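Alpha-1,6-mannanase (Bacteroides thetaiotaomicron, PDB 4V1S) probably hydrolyses alpha-1,6-linked mannan chains, as a gut-bacterial member of glycoside hydrolase family 76. Local coordinates at residues S175-E179 and A227-I231; L172-L176 and T208-C212; D139-D143 and I187-T192; K200-C204 and Y265-M270. All coordinates share one frame; numbering follows the deposited sequence.

Interaction 1. Residues S175-E179 and A227-I231; sequences SLSGE and AAIRI
In both E179 and R230 the CG lies anti to the backbone N (chi1 -170° in E179), and from there the two side chains part ways. E179 stays extended all the way to its carboxylate, whereas R230 bends at its third torsion (chi3 64°), which turns the NE/NH2 edge of the guanidinium to the carboxylate. R230 takes the carboxylate side-on with two nitrogens, one for each oxygen: NE of R230 lies 2.8 Å from OE2 of E179, and NH2 of R230 lies 2.8 Å from OE1 of E179. Both bonds are nearly straight. Each reaches its oxygen on the syn side, somewhat out of the carboxylate plane, and the two flat groups are only 23° from coplanar, so the paired bonds hinder rotation of either end. The contact ties the C-terminal end of helix 162-177, and the turn after it, to helix 222-239. These are two helices of the (alpha/alpha)6 barrel expected for family 76, which belongs to the six-hairpin clan, and the bridge lies toward the outside of the molecule. Beneath it the packing is apolar. CD2 of L176 sits 3.9 Å from CD1 of I231 and 4.1 Å from CB of A227. I231 also backs the ion pair, its CG1 lying 3.8 Å from OE2 of E179. Farther in, I231 leans on S205 of helix 202-219, and both I231 and E179 touch I187 of the loop that follows helix 162-177.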
loop_
_atom_site.group_PDB
_atom_site.type_symbol
_atom_site.label_atom_id
_atom_site.label_comp_id
_atom_site.label_asym_id
_atom_site.label_seq_id
_atom_site.Cartn_x
_atom_site.Cartn_y
_atom_site.Cartn_z
ATOM N N SER A 175 9.492 11.852 1.084
ATOM C CA SER A 175 9.790 10.916 -0.029
ATOM C C SER A 175 10.489 11.667 -1.182
ATOM O O SER A 175 11.443 11.169 -1.801
ATOM C CB SER A 175 8.526 10.235 -0.531
ATOM O OG SER A 175 7.926 9.430 0.460
ATOM N N LEU A 176 9.982 12.859 -1.499
ATOM C CA LEU A 176 10.560 13.612 -2.617
ATOM C C LEU A 176 11.981 14.115 -2.334
ATOM O O LEU A 176 12.766 14.357 -3.285
ATOM C CB LEU A 176 9.658 14.791 -3.010
ATOM C CG LEU A 176 8.394 14.404 -3.758
ATOM C CD1 LEU A 176 7.415 15.574 -3.768
ATOM C CD2 LEU A 176 8.650 13.913 -5.181
ATOM N N SER A 177 12.346 14.201 -1.047
ATOM C CA SER A 177 13.688 14.629 -0.690
ATOM C C SER A 177 14.673 13.475 -0.974
ATOM O O SER A 177 15.891 13.688 -0.972
ATOM C CB SER A 177 13.806 15.052 0.778
ATOM O OG SER A 177 13.804 13.945 1.694
ATOM N N GLY A 178 14.162 12.261 -1.229
ATOM C CA GLY A 178 15.057 11.135 -1.563
ATOM C C GLY A 178 15.379 11.044 -3.052
ATOM O O GLY A 178 16.116 10.164 -3.468
ATOM N N GLU A 179 14.808 11.926 -3.838
ATOM C CA GLU A 179 15.067 12.023 -5.283
ATOM C C GLU A 179 16.257 12.949 -5.535
ATOM O O GLU A 179 16.337 14.063 -5.006
ATOM C CB GLU A 179 13.861 12.616 -6.035
ATOM C CG GLU A 179 13.982 12.525 -7.548
ATOM C CD GLU A 179 12.936 13.291 -8.336
ATOM O OE1 GLU A 179 12.046 13.935 -7.727
ATOM O OE2 GLU A 179 12.988 13.225 -9.592
ATOM N N ALA A 227 6.362 16.129 -10.923
ATOM C CA ALA A 227 7.186 15.176 -10.198
ATOM C C ALA A 227 6.832 13.740 -10.603
ATOM O O ALA A 227 7.723 12.954 -10.862
ATOM C CB ALA A 227 7.052 15.372 -8.700
ATOM N N ALA A 228 5.539 13.414 -10.665
ATOM C CA ALA A 228 5.117 12.080 -11.056
ATOM C C ALA A 228 5.653 11.723 -12.448
ATOM O O ALA A 228 6.161 10.615 -12.678
ATOM C CB ALA A 228 3.604 11.947 -11.014
ATOM N N ILE A 229 5.570 12.669 -13.372
ATOM C CA ILE A 229 6.027 12.446 -14.755
ATOM C C ILE A 229 7.528 12.222 -14.805
ATOM O O ILE A 229 8.009 11.304 -15.467
ATOM C CB ILE A 229 5.603 13.622 -15.664
ATOM C CG1 ILE A 229 4.075 13.608 -15.849
ATOM C CG2 ILE A 229 6.293 13.553 -17.019
ATOM C CD1 ILE A 229 3.513 14.874 -16.486
ATOM N N ARG A 230 8.267 13.062 -14.086
ATOM C CA ARG A 230 9.706 12.970 -14.043
ATOM C C ARG A 230 10.167 11.630 -13.456
ATOM O O ARG A 230 11.027 10.949 -14.024
ATOM C CB ARG A 230 10.266 14.152 -13.234
ATOM C CG ARG A 230 11.763 14.175 -13.101
ATOM C CD ARG A 230 12.234 15.376 -12.282
ATOM N NE ARG A 230 11.749 15.318 -10.902
ATOM C CZ ARG A 230 10.856 16.125 -10.329
ATOM N NH1 ARG A 230 10.292 17.137 -10.986
ATOM N NH2 ARG A 230 10.527 15.921 -9.052
ATOM N N ILE A 231 9.615 11.276 -12.292
ATOM C CA ILE A 231 9.965 10.022 -11.651
ATOM C C ILE A 231 9.534 8.837 -12.525
ATOM O O ILE A 231 10.274 7.865 -12.676
ATOM C CB ILE A 231 9.331 9.941 -10.252
ATOM C CG1 ILE A 231 9.959 11.012 -9.333
ATOM C CG2 ILE A 231 9.484 8.541 -9.678
ATOM C CD1 ILE A 231 9.118 11.303 -8.107
#

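Interaction 2. Residues L172-L176 and T208-C212; sequences LAFSL and TMLSC
L172 of helix 162-177 packs its two methyls against T208, S211 and C212 of helix 202-219, two helices of the (alpha/alpha)6 barrel expected for this family. The two short segments run roughly antiparallel, with 137° between their directions and axes 10.2 Å apart, and no hydrogen bond joins them. In L172 the CG lies opposite the backbone N (chi1 180°), which carries the fork of the side chain to the partner helix. There CD1 sits 3.6 Å from CB of S211 and 3.9 Å from CG2 of T208, while CD2 comes 3.7 Å from the backbone N of C212. Cutting this side chain back to an alanine is likely to open a gap beside S211 and T208 and to leave SG of C212 with one leucine neighbour fewer. T208 carries its methyl trans to N and its hydroxyl beside N (chi1 -60°). CG2 therefore faces the leucines, 3.7 Å from CD2 of L176, while OG1 bonds to the carbonyl of C204. The same hydroxyl packs against the methylene of S175, whose own OG bonds to the carbonyl of Y142. S211 likewise sends its OG back to its own helix, to the carbonyl of V207, so the serines and threonine spend their polarity outside this interface. SG of C212 lies 4.1 Å from CD2 of L172 and equally far from CD2 of L176.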
loop_
_atom_site.group_PDB
_atom_site.type_symbol
_atom_site.label_atom_id
_atom_site.label_comp_id
_atom_site.label_asym_id
_atom_site.label_seq_id
_atom_site.Cartn_x
_atom_site.Cartn_y
_atom_site.Cartn_z
ATOM N N LEU A 172 5.009 13.078 1.963
ATOM C CA LEU A 172 5.368 13.113 0.542
ATOM C C LEU A 172 6.611 13.999 0.342
ATOM O O LEU A 172 7.503 13.647 -0.435
ATOM C CB LEU A 172 4.212 13.545 -0.332
ATOM C CG LEU A 172 4.551 13.599 -1.829
ATOM C CD1 LEU A 172 5.164 12.280 -2.320
ATOM C CD2 LEU A 172 3.329 13.971 -2.645
ATOM N N ALA A 173 6.701 15.124 1.051
ATOM C CA ALA A 173 7.900 15.967 0.933
ATOM C C ALA A 173 9.139 15.182 1.361
ATOM O O ALA A 173 10.238 15.305 0.769
ATOM C CB ALA A 173 7.762 17.213 1.755
ATOM N N PHE A 174 8.975 14.342 2.370
ATOM C CA PHE A 174 10.073 13.502 2.753
ATOM C C PHE A 174 10.462 12.557 1.635
ATOM O O PHE A 174 11.643 12.440 1.286
ATOM C CB PHE A 174 9.832 12.758 4.064
ATOM C CG PHE A 174 11.045 11.982 4.520
ATOM C CD1 PHE A 174 12.126 12.644 5.052
ATOM C CD2 PHE A 174 11.168 10.629 4.277
ATOM C CE1 PHE A 174 13.282 11.953 5.388
ATOM C CE2 PHE A 174 12.306 9.936 4.614
ATOM C CZ PHE A 174 13.367 10.597 5.178
ATOM N N SER A 175 9.492 11.852 1.084
ATOM C CA SER A 175 9.790 10.916 -0.029
ATOM C C SER A 175 10.489 11.667 -1.182
ATOM O O SER A 175 11.443 11.169 -1.801
ATOM C CB SER A 175 8.526 10.235 -0.531
ATOM O OG SER A 175 7.926 9.430 0.460
ATOM N N LEU A 176 9.982 12.859 -1.499
ATOM C CA LEU A 176 10.560 13.612 -2.617
ATOM C C LEU A 176 11.981 14.115 -2.334
ATOM O O LEU A 176 12.766 14.357 -3.285
ATOM C CB LEU A 176 9.658 14.791 -3.010
ATOM C CG LEU A 176 8.394 14.404 -3.758
ATOM C CD1 LEU A 176 7.415 15.574 -3.768
ATOM C CD2 LEU A 176 8.650 13.913 -5.181
ATOM N N THR A 208 5.718 7.150 -4.388
ATOM C CA THR A 208 5.869 8.587 -4.500
ATOM C C THR A 208 5.023 9.128 -5.679
ATOM O O THR A 208 4.352 10.149 -5.540
ATOM C CB THR A 208 7.349 8.969 -4.597
ATOM O OG1 THR A 208 8.041 8.528 -3.454
ATOM C CG2 THR A 208 7.558 10.448 -4.719
ATOM N N MET A 209 5.032 8.427 -6.818
ATOM C CA MET A 209 4.189 8.791 -7.915
ATOM C C MET A 209 2.710 8.803 -7.552
ATOM O O MET A 209 1.997 9.757 -7.867
ATOM C CB MET A 209 4.394 7.858 -9.115
ATOM C CG MET A 209 5.728 8.077 -9.839
ATOM S SD MET A 209 6.227 6.713 -10.922
ATOM C CE MET A 209 4.708 6.437 -11.826
ATOM N N LEU A 210 2.248 7.760 -6.878
ATOM C CA LEU A 210 0.844 7.684 -6.537
ATOM C C LEU A 210 0.482 8.808 -5.558
ATOM O O LEU A 210 -0.552 9.450 -5.707
ATOM C CB LEU A 210 0.477 6.304 -5.984
ATOM C CG LEU A 210 -1.016 6.143 -5.698
ATOM C CD1 LEU A 210 -1.867 6.363 -6.947
ATOM C CD2 LEU A 210 -1.303 4.767 -5.140
ATOM N N SER A 211 1.342 9.051 -4.577
ATOM C CA SER A 211 1.134 10.132 -3.614
ATOM C C SER A 211 1.063 11.484 -4.323
ATOM O O SER A 211 0.185 12.316 -4.036
ATOM C CB SER A 211 2.257 10.163 -2.579
ATOM O OG SER A 211 2.284 9.005 -1.763
ATOM N N CYS A 212 2.009 11.709 -5.238
ATOM C CA CYS A 212 2.022 12.929 -6.049
ATOM C C CYS A 212 0.709 13.105 -6.808
ATOM O O CYS A 212 0.140 14.192 -6.825
ATOM C CB CYS A 212 3.188 12.924 -7.049
ATOM S SG CYS A 212 4.797 13.350 -6.372
#

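Interaction 3. Residues D139-D143 and I187-T192; sequences DRFYD and IYFQET
The strand-like run before helix 142-159 and the loop 187-192 meet antiparallel at a single beta bridge between F141 and Q190. R140 and F141 lead into the helix, with F141 at its N-cap position, and two backbone bonds fasten the pair: N of E191 to O of R140 at 3.0 Å, and N of Y142 to O of F189 at 3.2 Å. On one flank R140, bent at chi3 (-69°), turns its guanidinium edge-on to the E191 carboxylate. NE of R140 is 2.9 Å from OE1 of E191, and NH2 of R140 is 2.9 Å from OE2 of E191, the two planes being 32° apart. A water adds to this grip, bonding OE1 of E191, N of R140 and OG1 of T192. On the other flank the edge of the F141 ring points at the face of F189, an offset edge-to-face pair with centroids 5.5 Å apart and planes at 71°. Y142 lays its CB 3.6 Å from CG2 of I187, and its ring crosses the backbone of Y188 and Q190. D143 brings OD2 to 3.3 Å from CE1 of F189 while also hydrogen-bonding a bound glycerol, consistent with a pocket at this helix start. Around the bridge, Y142 stacks on F174 of helix 162-177, R140 reaches strand 117-121, and I187 packs on helix 202-219 and bonds to N201 of strand 199-201.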
loop_
_atom_site.group_PDB
_atom_site.type_symbol
_atom_site.label_atom_id
_atom_site.label_comp_id
_atom_site.label_asym_id
_atom_site.label_seq_id
_atom_site.Cartn_x
_atom_site.Cartn_y
_atom_site.Cartn_z
ATOM N N ASP A 139 15.299 6.079 12.013
ATOM C CA ASP A 139 15.648 5.250 10.860
ATOM C C ASP A 139 14.502 5.447 9.890
ATOM O O ASP A 139 13.394 4.948 10.122
ATOM C CB ASP A 139 15.798 3.786 11.296
ATOM C CG ASP A 139 16.551 2.915 10.295
ATOM O OD1 ASP A 139 17.199 3.421 9.339
ATOM O OD2 ASP A 139 16.517 1.666 10.487
ATOM N N ARG A 140 14.757 6.217 8.825
ATOM C CA ARG A 140 13.661 6.621 7.922
ATOM C C ARG A 140 13.833 6.103 6.506
ATOM O O ARG A 140 14.979 5.945 6.039
ATOM C CB ARG A 140 13.472 8.128 7.924
ATOM C CG ARG A 140 13.264 8.707 9.319
ATOM C CD ARG A 140 12.786 10.133 9.303
ATOM N NE ARG A 140 13.833 11.040 8.812
ATOM C CZ ARG A 140 13.747 12.370 8.864
ATOM N NH1 ARG A 140 12.688 12.951 9.386
ATOM N NH2 ARG A 140 14.739 13.132 8.427
ATOM N N PHE A 141 12.685 5.778 5.894
ATOM C CA PHE A 141 12.578 5.123 4.591
ATOM C C PHE A 141 11.690 5.918 3.678
ATOM O O PHE A 141 10.602 6.326 4.065
ATOM C CB PHE A 141 12.028 3.700 4.785
ATOM C CG PHE A 141 12.964 2.827 5.584
ATOM C CD1 PHE A 141 13.022 2.947 6.985
ATOM C CD2 PHE A 141 13.817 1.960 4.961
ATOM C CE1 PHE A 141 13.875 2.164 7.731
ATOM C CE2 PHE A 141 14.708 1.191 5.709
ATOM C CZ PHE A 141 14.744 1.318 7.085
ATOM N N TYR A 142 12.162 6.134 2.457
ATOM C CA TYR A 142 11.423 6.987 1.544
ATOM C C TYR A 142 10.149 6.265 1.092
ATOM O O TYR A 142 9.135 6.920 0.884
ATOM C CB TYR A 142 12.302 7.452 0.371
ATOM C CG TYR A 142 13.491 8.265 0.829
ATOM C CD1 TYR A 142 13.330 9.562 1.276
ATOM C CD2 TYR A 142 14.773 7.725 0.869
ATOM C CE1 TYR A 142 14.424 10.319 1.718
ATOM C CE2 TYR A 142 15.857 8.482 1.317
ATOM C CZ TYR A 142 15.668 9.786 1.731
ATOM O OH TYR A 142 16.725 10.566 2.171
ATOM N N ASP A 143 10.190 4.936 0.984
ATOM C CA ASP A 143 8.997 4.185 0.631
ATOM C C ASP A 143 7.925 4.223 1.727
ATOM O O ASP A 143 6.766 4.497 1.434
ATOM C CB ASP A 143 9.293 2.753 0.157
ATOM C CG ASP A 143 9.958 1.890 1.211
ATOM O OD1 ASP A 143 10.561 2.436 2.157
ATOM O OD2 ASP A 143 9.908 0.641 1.085
ATOM N N ILE A 187 14.665 7.433 -6.578
ATOM C CA ILE A 187 14.598 7.695 -5.141
ATOM C C ILE A 187 15.259 6.538 -4.390
ATOM O O ILE A 187 14.976 5.377 -4.645
ATOM C CB ILE A 187 13.130 7.897 -4.698
ATOM C CG1 ILE A 187 12.556 9.128 -5.393
ATOM C CG2 ILE A 187 12.984 8.011 -3.160
ATOM C CD1 ILE A 187 11.066 9.334 -5.197
ATOM N N TYR A 188 16.138 6.893 -3.446
ATOM C CA TYR A 188 16.815 5.931 -2.618
ATOM C C TYR A 188 15.828 5.120 -1.805
ATOM O O TYR A 188 14.768 5.608 -1.435
ATOM C CB TYR A 188 17.789 6.616 -1.649
ATOM C CG TYR A 188 18.854 7.435 -2.303
ATOM C CD1 TYR A 188 20.018 6.849 -2.804
ATOM C CD2 TYR A 188 18.691 8.804 -2.428
ATOM C CE1 TYR A 188 20.985 7.629 -3.412
ATOM C CE2 TYR A 188 19.655 9.580 -3.030
ATOM C CZ TYR A 188 20.790 8.983 -3.519
ATOM O OH TYR A 188 21.736 9.761 -4.113
ATOM N N PHE A 189 16.207 3.891 -1.448
ATOM C CA PHE A 189 15.385 3.149 -0.531
ATOM C C PHE A 189 15.238 3.840 0.808
ATOM O O PHE A 189 14.138 3.939 1.319
ATOM C CB PHE A 189 16.012 1.768 -0.312
ATOM C CG PHE A 189 15.186 0.829 0.529
ATOM C CD1 PHE A 189 13.852 0.581 0.218
ATOM C CD2 PHE A 189 15.729 0.244 1.676
ATOM C CE1 PHE A 189 13.092 -0.255 1.010
ATOM C CE2 PHE A 189 14.968 -0.618 2.466
ATOM C CZ PHE A 189 13.645 -0.857 2.139
ATOM N N GLN A 190 16.373 4.279 1.371
ATOM C CA GLN A 190 16.384 4.758 2.734
ATOM C C GLN A 190 17.381 5.901 2.993
ATOM O O GLN A 190 18.277 6.190 2.173
ATOM C CB GLN A 190 16.638 3.639 3.678
ATOM C CG GLN A 190 18.063 3.150 3.678
ATOM C CD GLN A 190 18.236 1.955 4.596
ATOM O OE1 GLN A 190 17.952 2.004 5.806
ATOM N NE2 GLN A 190 18.692 0.875 4.025
ATOM N N GLU A 191 17.166 6.565 4.115
ATOM C CA GLU A 191 17.862 7.815 4.439
ATOM C C GLU A 191 19.248 7.514 4.990
ATOM O O GLU A 191 20.207 8.259 4.733
ATOM C CB GLU A 191 17.052 8.615 5.454
ATOM C CG GLU A 191 17.683 9.938 5.858
ATOM C CD GLU A 191 16.834 10.668 6.884
ATOM O OE1 GLU A 191 16.315 10.002 7.843
ATOM O OE2 GLU A 191 16.704 11.902 6.737
ATOM N N THR A 192 19.339 6.408 5.739
ATOM C CA THR A 192 20.571 6.014 6.417
ATOM C C THR A 192 20.922 4.568 6.052
ATOM O O THR A 192 20.488 3.625 6.700
ATOM C CB THR A 192 20.423 6.175 7.959
ATOM O OG1 THR A 192 19.949 7.493 8.268
ATOM C CG2 THR A 192 21.759 5.941 8.644
HETATM O O HOH W 1 17.233 4.755 6.919
HETATM O O HOH W 2 19.436 2.222 8.869
HETATM O O HOH W 3 17.258 7.762 8.889
#

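Interaction 4. Residues K200-C204 and Y265-M270; sequences KNTIC and YNAGFM. With GOL (glycerol), chain C.
I203 supplies the apolar part of this contact. Its CG1 runs opposite the backbone N (chi1 -172°) and carries CD1 into the corner formed by two aromatic rings of helix 264-281, 3.4 Å from CE2 of Y265 and 3.5 Å from CD2 of F269. The isoleucine and Y265 cross at about a right angle. T202 adds its methyl, CG2 lying 3.7 Å from CG of N266, while its hydroxyl bonds to the carbonyl of W248. The polar part is indirect. OD1 of N266 lies 3.1 Å from N of I203, but at an angle too poor for a hydrogen bond. That N-H instead donates to a water, which N266 ND2 also meets, at 3.2 Å, and which bonds O2 of a bound glycerol. The ligand spans the two segments: its O2 is 2.8 Å from OD1 of N201, and its O3 is 2.5 Å from OH of Y265, at the edge of the ring and near its plane. The glycerol is probably from the crystallisation liquor, though it may mark a pocket. A leucine in place of Y265 would probably leave glycerol O3 without its phenol partner and CD1 of I203 without the ring it packs on. Around this junction Y265 stacks on F315, F269 meets W147 of helix 142-159 edge-to-face, strand 246-252 touches N201, T202 and N266, and M270 reaches helix 222-239.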
loop_
_atom_site.group_PDB
_atom_site.type_symbol
_atom_site.label_atom_id
_atom_site.label_comp_id
_atom_site.label_asym_id
_atom_site.label_seq_id
_atom_site.Cartn_x
_atom_site.Cartn_y
_atom_site.Cartn_z
ATOM N N LYS A 200 18.478 2.629 -5.493
ATOM C CA LYS A 200 17.219 3.305 -5.793
ATOM C C LYS A 200 16.217 2.266 -6.270
ATOM O O LYS A 200 16.556 1.349 -7.003
ATOM C CB LYS A 200 17.412 4.439 -6.820
ATOM C CG LYS A 200 18.300 5.541 -6.276
ATOM C CD LYS A 200 18.306 6.754 -7.171
ATOM C CE LYS A 200 18.930 7.961 -6.472
ATOM N NZ LYS A 200 18.692 9.217 -7.246
ATOM N N ASN A 201 14.979 2.415 -5.824
ATOM C CA ASN A 201 14.021 1.299 -5.773
ATOM C C ASN A 201 12.684 1.649 -6.431
ATOM O O ASN A 201 12.157 2.757 -6.283
ATOM C CB ASN A 201 13.787 0.877 -4.298
ATOM C CG ASN A 201 15.050 0.370 -3.644
ATOM O OD1 ASN A 201 15.159 -0.817 -3.279
ATOM N ND2 ASN A 201 16.028 1.246 -3.531
ATOM N N THR A 202 12.166 0.694 -7.192
ATOM C CA THR A 202 10.909 0.858 -7.849
ATOM C C THR A 202 9.815 1.242 -6.861
ATOM O O THR A 202 9.028 2.123 -7.162
ATOM C CB THR A 202 10.515 -0.425 -8.590
ATOM O OG1 THR A 202 11.540 -0.738 -9.534
ATOM C CG2 THR A 202 9.184 -0.235 -9.293
ATOM N N ILE A 203 9.790 0.615 -5.695
ATOM C CA ILE A 203 8.693 0.888 -4.763
ATOM C C ILE A 203 8.717 2.358 -4.348
ATOM O O ILE A 203 7.660 2.974 -4.217
ATOM C CB ILE A 203 8.645 -0.059 -3.549
ATOM C CG1 ILE A 203 7.361 0.179 -2.728
ATOM C CG2 ILE A 203 9.893 0.055 -2.684
ATOM C CD1 ILE A 203 6.073 -0.073 -3.500
ATOM N N CYS A 204 9.911 2.918 -4.154
ATOM C CA CYS A 204 10.021 4.331 -3.843
ATOM C C CYS A 204 9.491 5.223 -4.971
ATOM O O CYS A 204 8.743 6.147 -4.687
ATOM C CB CYS A 204 11.459 4.690 -3.503
ATOM S SG CYS A 204 12.101 3.749 -2.121
ATOM N N TYR A 265 3.820 -5.910 -5.955
ATOM C CA TYR A 265 3.503 -4.564 -5.566
ATOM C C TYR A 265 4.257 -3.485 -6.347
ATOM O O TYR A 265 3.806 -2.364 -6.448
ATOM C CB TYR A 265 3.662 -4.361 -4.067
ATOM C CG TYR A 265 5.062 -4.139 -3.510
ATOM C CD1 TYR A 265 6.199 -4.823 -4.014
ATOM C CD2 TYR A 265 5.252 -3.278 -2.440
ATOM C CE1 TYR A 265 7.460 -4.628 -3.485
ATOM C CE2 TYR A 265 6.503 -3.063 -1.906
ATOM C CZ TYR A 265 7.612 -3.737 -2.417
ATOM O OH TYR A 265 8.845 -3.506 -1.877
ATOM N N ASN A 266 5.385 -3.841 -6.935
ATOM C CA ASN A 266 6.098 -2.887 -7.800
ATOM C C ASN A 266 5.329 -2.675 -9.110
ATOM O O ASN A 266 5.204 -1.555 -9.583
ATOM C CB ASN A 266 7.529 -3.338 -8.035
ATOM C CG ASN A 266 8.419 -2.963 -6.889
ATOM O OD1 ASN A 266 8.177 -1.947 -6.214
ATOM N ND2 ASN A 266 9.411 -3.776 -6.626
ATOM N N ALA A 267 4.747 -3.746 -9.646
ATOM C CA ALA A 267 3.765 -3.601 -10.748
ATOM C C ALA A 267 2.503 -2.849 -10.292
ATOM O O ALA A 267 2.077 -1.888 -10.939
ATOM C CB ALA A 267 3.407 -4.952 -11.343
ATOM N N GLY A 268 1.930 -3.271 -9.166
ATOM C CA GLY A 268 0.637 -2.748 -8.747
ATOM C C GLY A 268 0.654 -1.259 -8.445
ATOM O O GLY A 268 -0.206 -0.528 -8.886
ATOM N N PHE A 269 1.628 -0.793 -7.674
ATOM C CA PHE A 269 1.670 0.619 -7.378
ATOM C C PHE A 269 1.986 1.463 -8.633
ATOM O O PHE A 269 1.509 2.579 -8.722
ATOM C CB PHE A 269 2.653 0.966 -6.269
ATOM C CG PHE A 269 2.114 0.740 -4.866
ATOM C CD1 PHE A 269 1.191 1.629 -4.320
ATOM C CD2 PHE A 269 2.613 -0.271 -4.058
ATOM C CE1 PHE A 269 0.728 1.470 -3.038
ATOM C CE2 PHE A 269 2.161 -0.418 -2.761
ATOM C CZ PHE A 269 1.228 0.457 -2.263
ATOM N N MET A 270 2.725 0.917 -9.602
ATOM C CA MET A 270 2.897 1.596 -10.885
ATOM C C MET A 270 1.590 1.667 -11.679
ATOM O O MET A 270 1.250 2.722 -12.190
ATOM C CB MET A 270 4.027 1.002 -11.735
ATOM C CG MET A 270 5.440 1.173 -11.149
ATOM S SD MET A 270 5.998 2.881 -10.932
ATOM C CE MET A 270 6.307 3.276 -12.644
HETATM C C1 GOL C . 13.607 -3.230 -0.759
HETATM O O1 GOL C . 13.159 -4.008 0.358
HETATM C C2 GOL C . 12.519 -3.170 -1.831
HETATM O O2 GOL C . 13.096 -2.699 -3.053
HETATM C C3 GOL C . 11.896 -4.556 -2.014
HETATM O O3 GOL C . 10.862 -4.545 -3.012
HETATM O O HOH W 4 11.399 -1.797 -5.089
#

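Overall arrangement
Interactions 2 and 4 are buried, 1 and 3 only partly. Interactions 1 and 2 both draw on helix 162-177, share S175 and L176, and have centres about 6 Å apart: one binds it to helix 222-239 with an ion pair over apolar packing, the other to helix 202-219 through van der Waals packing, with no hydrogen bond across it. Interaction 3, its two segments largely loop, relies on backbone bonds, a second ion pair and waters, and meets interactions 1 and 2 through S175 OG and the carbonyl of Y142. Interaction 4, closest to the chain's centre, returns to helix 202-219 at its start, mixing apolar packing with a water and glycerol, and joins interaction 3 where I187 pairs with N201.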